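Long-range contacts in enoyl-CoA hydratase (Mycobacterium tuberculosis, PDB 5KJP), which probably catalyses the reversible addition of water to the double bond of 2-enoyl-CoA thioesters, giving 3-hydroxyacyl-CoA in fatty acid metabolism: residues G70-G75 against A108-L114; A129-F135 against N172-A178; E14-L18 against N40-S44. Numbering follows the deposited sequence.

Contact 1: residues G70-G75 against A108-L114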
loop_
_atom_site.group_PDB
_atom_site.type_symbol
_atom_site.label_atom_id
_atom_site.label_comp_id
_atom_site.label_asym_id
_atom_site.label_seq_id
_atom_site.Cartn_x
_atom_site.Cartn_y
_atom_site.Cartn_z
ATOM N N GLY A 70 13.108 24.104 -15.373
ATOM C CA GLY A 70 11.709 23.736 -15.506
ATOM C C GLY A 70 11.448 22.304 -15.941
ATOM O O GLY A 70 10.320 21.951 -16.285
ATOM N N SER A 71 12.489 21.477 -15.939
ATOM C CA SER A 71 12.322 20.053 -16.192
ATOM C C SER A 71 13.205 19.273 -15.231
ATOM O O SER A 71 14.397 19.549 -15.107
ATOM C CB SER A 71 12.658 19.700 -17.640
ATOM O OG SER A 71 12.085 18.449 -17.992
ATOM N N PHE A 72 12.615 18.294 -14.553
ATOM C CA PHE A 72 13.289 17.632 -13.441
ATOM C C PHE A 72 14.478 16.792 -13.895
ATOM O O PHE A 72 15.620 17.095 -13.553
ATOM C CB PHE A 72 12.297 16.761 -12.671
ATOM C CG PHE A 72 12.888 16.096 -11.459
ATOM C CD1 PHE A 72 13.113 16.820 -10.298
ATOM C CD2 PHE A 72 13.214 14.747 -11.478
ATOM C CE1 PHE A 72 13.656 16.214 -9.173
ATOM C CE2 PHE A 72 13.751 14.129 -10.355
ATOM C CZ PHE A 72 13.969 14.869 -9.197
ATOM N N CYS A 73 14.213 15.740 -14.664
ATOM C CA CYS A 73 15.275 14.836 -15.099
ATOM C C CYS A 73 14.729 13.849 -16.115
ATOM O O CYS A 73 13.781 13.116 -15.823
ATOM C CB CYS A 73 15.877 14.081 -13.906
ATOM S SG CYS A 73 17.146 12.843 -14.357
ATOM N N ALA A 74 15.332 13.832 -17.300
ATOM C CA ALA A 74 14.885 12.965 -18.386
ATOM C C ALA A 74 15.372 11.531 -18.208
ATOM O O ALA A 74 15.082 10.663 -19.031
ATOM C CB ALA A 74 15.357 13.510 -19.732
ATOM N N GLY A 75 16.119 11.287 -17.140
ATOM C CA GLY A 75 16.629 9.960 -16.860
ATOM C C GLY A 75 18.126 9.902 -17.056
ATOM O O GLY A 75 18.803 10.933 -17.099
ATOM N N ALA A 108 11.589 18.236 -5.859
ATOM C CA ALA A 108 10.725 19.282 -6.403
ATOM C C ALA A 108 10.670 19.166 -7.918
ATOM O O ALA A 108 11.616 19.543 -8.620
ATOM C CB ALA A 108 11.218 20.670 -5.988
ATOM N N VAL A 109 9.551 18.651 -8.417
ATOM C CA VAL A 109 9.453 18.227 -9.810
ATOM C C VAL A 109 8.684 19.219 -10.680
ATOM O O VAL A 109 7.546 19.574 -10.374
ATOM C CB VAL A 109 8.777 16.842 -9.914
ATOM C CG1 VAL A 109 8.593 16.429 -11.385
ATOM C CG2 VAL A 109 9.592 15.796 -9.143
ATOM N N GLU A 110 9.345 19.664 -11.743
ATOM C CA GLU A 110 8.731 20.402 -12.844
ATOM C C GLU A 110 8.920 19.572 -14.111
ATOM O O GLU A 110 9.862 18.770 -14.198
ATOM C CB GLU A 110 9.373 21.787 -13.033
ATOM C CG GLU A 110 9.365 22.706 -11.811
ATOM C CD GLU A 110 8.085 23.518 -11.670
ATOM O OE1 GLU A 110 7.235 23.485 -12.589
ATOM O OE2 GLU A 110 7.940 24.207 -10.635
ATOM N N GLY A 111 8.046 19.772 -15.095
ATOM C CA GLY A 111 8.208 19.147 -16.398
ATOM C C GLY A 111 8.255 17.634 -16.299
ATOM O O GLY A 111 7.446 17.036 -15.603
ATOM N N TYR A 112 9.218 17.011 -16.969
ATOM C CA TYR A 112 9.298 15.554 -16.962
ATOM C C TYR A 112 10.307 15.006 -15.960
ATOM O O TYR A 112 11.451 15.473 -15.892
ATOM C CB TYR A 112 9.653 15.031 -18.354
ATOM C CG TYR A 112 8.515 15.102 -19.339
ATOM C CD1 TYR A 112 7.505 14.151 -19.329
ATOM C CD2 TYR A 112 8.450 16.119 -20.282
ATOM C CE1 TYR A 112 6.460 14.207 -20.228
ATOM C CE2 TYR A 112 7.405 16.184 -21.188
ATOM C CZ TYR A 112 6.413 15.224 -21.154
ATOM O OH TYR A 112 5.368 15.277 -22.049
ATOM N N ALA A 113 9.855 14.024 -15.183
ATOM C CA ALA A 113 10.722 13.142 -14.410
ATOM C C ALA A 113 10.551 11.735 -14.966
ATOM O O ALA A 113 9.635 11.009 -14.557
ATOM C CB ALA A 113 10.370 13.182 -12.922
ATOM N N LEU A 114 11.401 11.356 -15.916
ATOM C CA LEU A 114 11.213 10.088 -16.620
ATOM C C LEU A 114 12.361 9.107 -16.419
ATOM O O LEU A 114 13.527 9.506 -16.328
ATOM C CB LEU A 114 11.021 10.335 -18.121
ATOM C CG LEU A 114 9.772 11.119 -18.525
ATOM C CD1 LEU A 114 9.820 11.475 -20.007
ATOM C CD2 LEU A 114 8.518 10.311 -18.192
HETATM O O HOH W 1 13.410 16.066 -18.154
#

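Contact 2: residues A129-F135 against N172-A178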
loop_
_atom_site.group_PDB
_atom_site.type_symbol
_atom_site.label_atom_id
_atom_site.label_comp_id
_atom_site.label_asym_id
_atom_site.label_seq_id
_atom_site.Cartn_x
_atom_site.Cartn_y
_atom_site.Cartn_z
ATOM N N ALA A 129 5.275 18.286 -6.752
ATOM C CA ALA A 129 5.285 18.313 -8.210
ATOM C C ALA A 129 4.346 19.370 -8.779
ATOM O O ALA A 129 3.235 19.574 -8.275
ATOM C CB ALA A 129 4.923 16.931 -8.763
ATOM N N ALA A 130 4.803 20.041 -9.829
ATOM C CA ALA A 130 3.957 20.974 -10.563
ATOM C C ALA A 130 2.767 20.234 -11.160
ATOM O O ALA A 130 2.879 19.070 -11.529
ATOM C CB ALA A 130 4.755 21.679 -11.655
ATOM N N ARG A 131 1.629 20.914 -11.259
ATOM C CA ARG A 131 0.410 20.292 -11.764
ATOM C C ARG A 131 0.545 19.841 -13.215
ATOM O O ARG A 131 -0.224 19.003 -13.682
ATOM C CB ARG A 131 -0.773 21.259 -11.624
ATOM C CG ARG A 131 -1.192 21.486 -10.183
ATOM C CD ARG A 131 -2.422 22.379 -10.069
ATOM N NE ARG A 131 -2.832 22.508 -8.672
ATOM C CZ ARG A 131 -3.651 21.661 -8.056
ATOM N NH1 ARG A 131 -4.162 20.630 -8.719
ATOM N NH2 ARG A 131 -3.966 21.850 -6.780
ATOM N N ASP A 132 1.520 20.393 -13.935
ATOM C CA ASP A 132 1.707 20.021 -15.335
ATOM C C ASP A 132 2.935 19.138 -15.534
ATOM O O ASP A 132 3.398 18.956 -16.660
ATOM C CB ASP A 132 1.807 21.273 -16.213
ATOM C CG ASP A 132 2.982 22.157 -15.841
ATOM O OD1 ASP A 132 3.541 21.980 -14.738
ATOM O OD2 ASP A 132 3.337 23.039 -16.650
ATOM N N SER A 133 3.456 18.582 -14.447
ATOM C CA SER A 133 4.603 17.689 -14.560
ATOM C C SER A 133 4.132 16.252 -14.805
ATOM O O SER A 133 2.935 15.957 -14.729
ATOM C CB SER A 133 5.492 17.767 -13.309
ATOM O OG SER A 133 4.834 17.298 -12.145
ATOM N N ALA A 134 5.067 15.364 -15.113
ATOM C CA ALA A 134 4.725 13.961 -15.344
ATOM C C ALA A 134 5.870 13.035 -14.971
ATOM O O ALA A 134 7.050 13.408 -15.052
ATOM C CB ALA A 134 4.331 13.746 -16.789
ATOM N N PHE A 135 5.497 11.825 -14.567
ATOM C CA PHE A 135 6.430 10.765 -14.201
ATOM C C PHE A 135 6.297 9.617 -15.189
ATOM O O PHE A 135 5.412 9.624 -16.037
ATOM C CB PHE A 135 6.153 10.273 -12.775
ATOM C CG PHE A 135 6.239 11.360 -11.742
ATOM C CD1 PHE A 135 5.165 12.217 -11.523
ATOM C CD2 PHE A 135 7.399 11.545 -11.013
ATOM C CE1 PHE A 135 5.251 13.238 -10.588
ATOM C CE2 PHE A 135 7.492 12.560 -10.071
ATOM C CZ PHE A 135 6.415 13.411 -9.861
ATOM N N ASN A 172 3.250 7.557 -19.393
ATOM C CA ASN A 172 3.461 8.676 -18.482
ATOM C C ASN A 172 2.408 8.695 -17.387
ATOM O O ASN A 172 1.253 8.323 -17.610
ATOM C CB ASN A 172 3.428 10.011 -19.229
ATOM C CG ASN A 172 4.637 10.217 -20.122
ATOM O OD1 ASN A 172 5.601 9.456 -20.077
ATOM N ND2 ASN A 172 4.587 11.256 -20.944
ATOM N N LEU A 173 2.817 9.142 -16.205
ATOM C CA LEU A 173 1.914 9.361 -15.090
ATOM C C LEU A 173 1.818 10.860 -14.802
ATOM O O LEU A 173 2.755 11.443 -14.249
ATOM C CB LEU A 173 2.405 8.607 -13.847
ATOM C CG LEU A 173 1.622 8.820 -12.543
ATOM C CD1 LEU A 173 0.211 8.270 -12.678
ATOM C CD2 LEU A 173 2.351 8.165 -11.374
ATOM N N PRO A 174 0.696 11.490 -15.184
ATOM C CA PRO A 174 0.551 12.929 -14.936
ATOM C C PRO A 174 0.573 13.224 -13.439
ATOM O O PRO A 174 0.106 12.407 -12.635
ATOM C CB PRO A 174 -0.812 13.266 -15.554
ATOM C CG PRO A 174 -1.098 12.131 -16.509
ATOM C CD PRO A 174 -0.485 10.926 -15.857
ATOM N N ALA A 175 1.124 14.374 -13.070
ATOM C CA ALA A 175 1.280 14.735 -11.664
ATOM C C ALA A 175 -0.030 14.697 -10.881
ATOM O O ALA A 175 -0.047 14.294 -9.714
ATOM C CB ALA A 175 1.900 16.109 -11.550
ATOM N N GLU A 176 -1.127 15.123 -11.503
ATOM C CA GLU A 176 -2.383 15.204 -10.765
ATOM C C GLU A 176 -2.881 13.804 -10.396
ATOM O O GLU A 176 -3.327 13.576 -9.273
ATOM C CB GLU A 176 -3.429 15.991 -11.560
ATOM C CG GLU A 176 -3.105 17.485 -11.570
ATOM C CD GLU A 176 -4.242 18.357 -12.065
ATOM O OE1 GLU A 176 -4.970 17.927 -12.984
ATOM O OE2 GLU A 176 -4.398 19.479 -11.533
ATOM N N ARG A 177 -2.763 12.868 -11.330
ATOM C CA ARG A 177 -3.035 11.460 -11.049
ATOM C C ARG A 177 -2.071 10.909 -9.993
ATOM O O ARG A 177 -2.469 10.164 -9.096
ATOM C CB ARG A 177 -2.930 10.635 -12.334
ATOM C CG ARG A 177 -3.133 9.142 -12.137
ATOM C CD ARG A 177 -4.598 8.747 -12.090
ATOM N NE ARG A 177 -4.735 7.295 -12.169
ATOM C CZ ARG A 177 -5.458 6.565 -11.329
ATOM N NH1 ARG A 177 -6.130 7.154 -10.345
ATOM N NH2 ARG A 177 -5.516 5.246 -11.482
ATOM N N ALA A 178 -0.796 11.271 -10.115
ATOM C CA ALA A 178 0.211 10.842 -9.150
ATOM C C ALA A 178 -0.118 11.329 -7.734
ATOM O O ALA A 178 0.167 10.641 -6.753
ATOM C CB ALA A 178 1.591 11.329 -9.576
HETATM O O HOH W 2 -1.136 16.475 -14.128
#

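Contact 3: residues E14-L18 against N40-S44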
loop_
_atom_site.group_PDB
_atom_site.type_symbol
_atom_site.label_atom_id
_atom_site.label_comp_id
_atom_site.label_asym_id
_atom_site.label_seq_id
_atom_site.Cartn_x
_atom_site.Cartn_y
_atom_site.Cartn_z
ATOM N N GLU A 14 31.052 25.976 -15.001
ATOM C CA GLU A 14 29.783 25.973 -14.280
ATOM C C GLU A 14 29.333 24.545 -13.984
ATOM O O GLU A 14 29.085 23.766 -14.903
ATOM C CB GLU A 14 28.710 26.714 -15.078
ATOM C CG GLU A 14 27.495 27.115 -14.258
ATOM C CD GLU A 14 26.369 27.657 -15.118
ATOM O OE1 GLU A 14 25.439 26.886 -15.434
ATOM O OE2 GLU A 14 26.419 28.852 -15.485
ATOM N N PRO A 15 29.222 24.204 -12.691
ATOM C CA PRO A 15 28.926 22.842 -12.228
ATOM C C PRO A 15 27.617 22.296 -12.787
ATOM O O PRO A 15 26.652 23.039 -12.954
ATOM C CB PRO A 15 28.844 23.001 -10.703
ATOM C CG PRO A 15 29.590 24.271 -10.409
ATOM C CD PRO A 15 29.315 25.157 -11.575
ATOM N N GLU A 16 27.589 21.002 -13.074
ATOM C CA GLU A 16 26.396 20.381 -13.636
ATOM C C GLU A 16 25.405 19.992 -12.540
ATOM O O GLU A 16 24.263 19.629 -12.822
ATOM C CB GLU A 16 26.787 19.175 -14.487
ATOM C CG GLU A 16 27.681 19.582 -15.650
ATOM C CD GLU A 16 28.235 18.408 -16.428
ATOM O OE1 GLU A 16 27.450 17.506 -16.786
ATOM O OE2 GLU A 16 29.457 18.400 -16.696
ATOM N N VAL A 17 25.858 20.075 -11.290
ATOM C CA VAL A 17 24.965 20.039 -10.138
ATOM C C VAL A 17 25.255 21.255 -9.266
ATOM O O VAL A 17 26.384 21.447 -8.809
ATOM C CB VAL A 17 25.119 18.750 -9.299
ATOM C CG1 VAL A 17 24.245 18.823 -8.051
ATOM C CG2 VAL A 17 24.749 17.527 -10.130
ATOM N N LEU A 18 24.245 22.091 -9.058
ATOM C CA LEU A 18 24.414 23.276 -8.231
ATOM C C LEU A 18 23.888 23.001 -6.834
ATOM O O LEU A 18 22.906 22.273 -6.663
ATOM C CB LEU A 18 23.693 24.474 -8.844
ATOM C CG LEU A 18 24.125 24.841 -10.259
ATOM C CD1 LEU A 18 23.137 25.824 -10.856
ATOM C CD2 LEU A 18 25.531 25.424 -10.236
ATOM N N ASN A 40 24.515 12.209 -16.275
ATOM C CA ASN A 40 25.787 11.660 -16.733
ATOM C C ASN A 40 26.697 11.405 -15.531
ATOM O O ASN A 40 26.237 11.453 -14.381
ATOM C CB ASN A 40 26.463 12.594 -17.741
ATOM C CG ASN A 40 26.731 13.980 -17.176
ATOM O OD1 ASN A 40 26.466 14.251 -16.002
ATOM N ND2 ASN A 40 27.269 14.868 -18.013
ATOM N N ALA A 41 27.974 11.135 -15.788
ATOM C CA ALA A 41 28.926 10.876 -14.708
ATOM C C ALA A 41 29.033 12.073 -13.765
ATOM O O ALA A 41 29.029 11.905 -12.541
ATOM C CB ALA A 41 30.297 10.524 -15.275
ATOM N N ALA A 42 29.120 13.272 -14.339
ATOM C CA ALA A 42 29.251 14.500 -13.552
ATOM C C ALA A 42 28.049 14.708 -12.625
ATOM O O ALA A 42 28.210 15.032 -11.443
ATOM C CB ALA A 42 29.426 15.704 -14.472
ATOM N N VAL A 43 26.847 14.518 -13.159
ATOM C CA VAL A 43 25.641 14.689 -12.356
ATOM C C VAL A 43 25.541 13.606 -11.286
ATOM O O VAL A 43 25.182 13.887 -10.145
ATOM C CB VAL A 43 24.364 14.666 -13.219
ATOM C CG1 VAL A 43 23.126 14.632 -12.333
ATOM C CG2 VAL A 43 24.323 15.883 -14.134
ATOM N N SER A 44 25.867 12.370 -11.654
ATOM C CA SER A 44 25.830 11.270 -10.697
ATOM C C SER A 44 26.743 11.557 -9.505
ATOM O O SER A 44 26.325 11.449 -8.349
ATOM C CB SER A 44 26.233 9.957 -11.375
ATOM O OG SER A 44 26.134 8.880 -10.462
#

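Contact 1: residues G70-G75 against A108-L114
A backbone-led pairing lays the loop 70-75, which follows strand 62-67, alongside the end of strand 105-109 and the short strand 112-114, the two segments running parallel. Cys-73 and Ala-113 form the single bridge: Cys-73 N donates to Tyr-112 O at 3.0 Å, and Leu-114 N to Cys-73 O at 3.0 Å. Before it, Phe-72 N makes a weak bond to Glu-110 O (2.8 Å), and Gly-111, at positive phi, passes close under Gly-70 and Ser-71, where a CB would clash with Gly-70 O. In the crotonase fold the chain beyond each of these two segments typically supplies a peptide NH of the oxyanion hole, so the pairing probably helps set their spacing. The Phe-72 ring turns inward, with Val-109 CG2 over one face, 4.0 Å from its centroid (CH-pi), and Ala-113 CB 3.6 Å from Phe-72 CD2. Water 1 joins Ser-71 OG (2.7 Å) to Tyr-112 O (3.1 Å).

Contact 2: residues A129-F135 against N172-A178
One bump is the methyl of Ala-175, the first residue of helix 175-180, which sits in the hollow made by the type I turn Ala-130 to Ser-133 and the strand end before it. Ala-175 CB lies 3.1 Å from Ala-130 O, 3.2 Å from Ser-133 OG and 4.2 Å from Ala-129 CB, a fit with little spare space. Ser-133 OG bonds to Ala-130 O (2.7 Å) and so shapes that hollow. The larger bump, Phe-135, fills the angle between strand and helix: its CB meets Leu-173 CB at 4.2 Å, its CD1 meets Ala-178 CB at 4.2 Å, and its ring edge faces Leu-173 O. The backbones pair antiparallel in the small second sheet of the crotonase fold, Phe-135 N to Leu-173 O at 2.8 Å and Leu-173 N to Phe-135 O at 2.6 Å. After the N-cap Pro-174, Ala-175 N still bonds to Ser-133 O (2.9 Å). At the surface, Arg-131 NH1 and Glu-176 OE2 form a 3.0 Å salt bridge, so charge is kept at the solvent edge while apolar side chains and backbone bonds make up the buried part.

Contact 3: residues E14-L18 against N40-S44
Glu-14, the first ordered residue, and Pro-15 bring the chain in along Asn-31, whose side chain bonds to both. Glu-16 then makes the polar contact. Its side chain extends to the start of helix 41-56, where Glu-16 OE1 accepts from Asn-40 ND2 at 2.9 Å and Glu-16 OE2 lies 3.5 Å from Ala-42 CB. Asn-40 is the N-cap, its OD1 accepting from Val-43 N at 2.9 Å, so the one amide caps the helix with its oxygen and holds the glutamate with its nitrogen. Val-17, where strand 17-22 begins, adds the apolar part: its CG2 rests 4.0 Å from Val-43 CG1 and 3.7 Å from Val-43 O. By Leu-18 the chain has joined the edge of the main crotonase sheet, pairing with Thr-29, and the helix packs beside this edge through Val-17 and Val-43. The two bonds of Asn-40 need opposite ends of its amide, which fixes the amide's orientation, and the carboxylate of Glu-16 lies where the electrostatics of a helix N-terminus favour negative charge.

Overall arrangement
The contacts follow one another along the chain in the order 3, 1, 2, and all reach the mixed main sheet of the crotonase fold. Contact 3 sits at one of its outer strands, 17-22, about 15 Å from contact 1 between centres and about 25 Å from contact 2, touching neither. Contacts 1 and 2, about 10 Å apart between centres, meet directly: strands 105-109 and 126-130 are neighbours in the main sheet, and 112-114 pairs with 134-136 in the small sheet that 173-174 completes. Contacts 1 and 2 thus tie the fold's two sheets together, reaching helix 175-180, whose Arg-177 packs on His-179 of the second subunit, while contact 3 joins the N-terminal edge strand to helix 41-56.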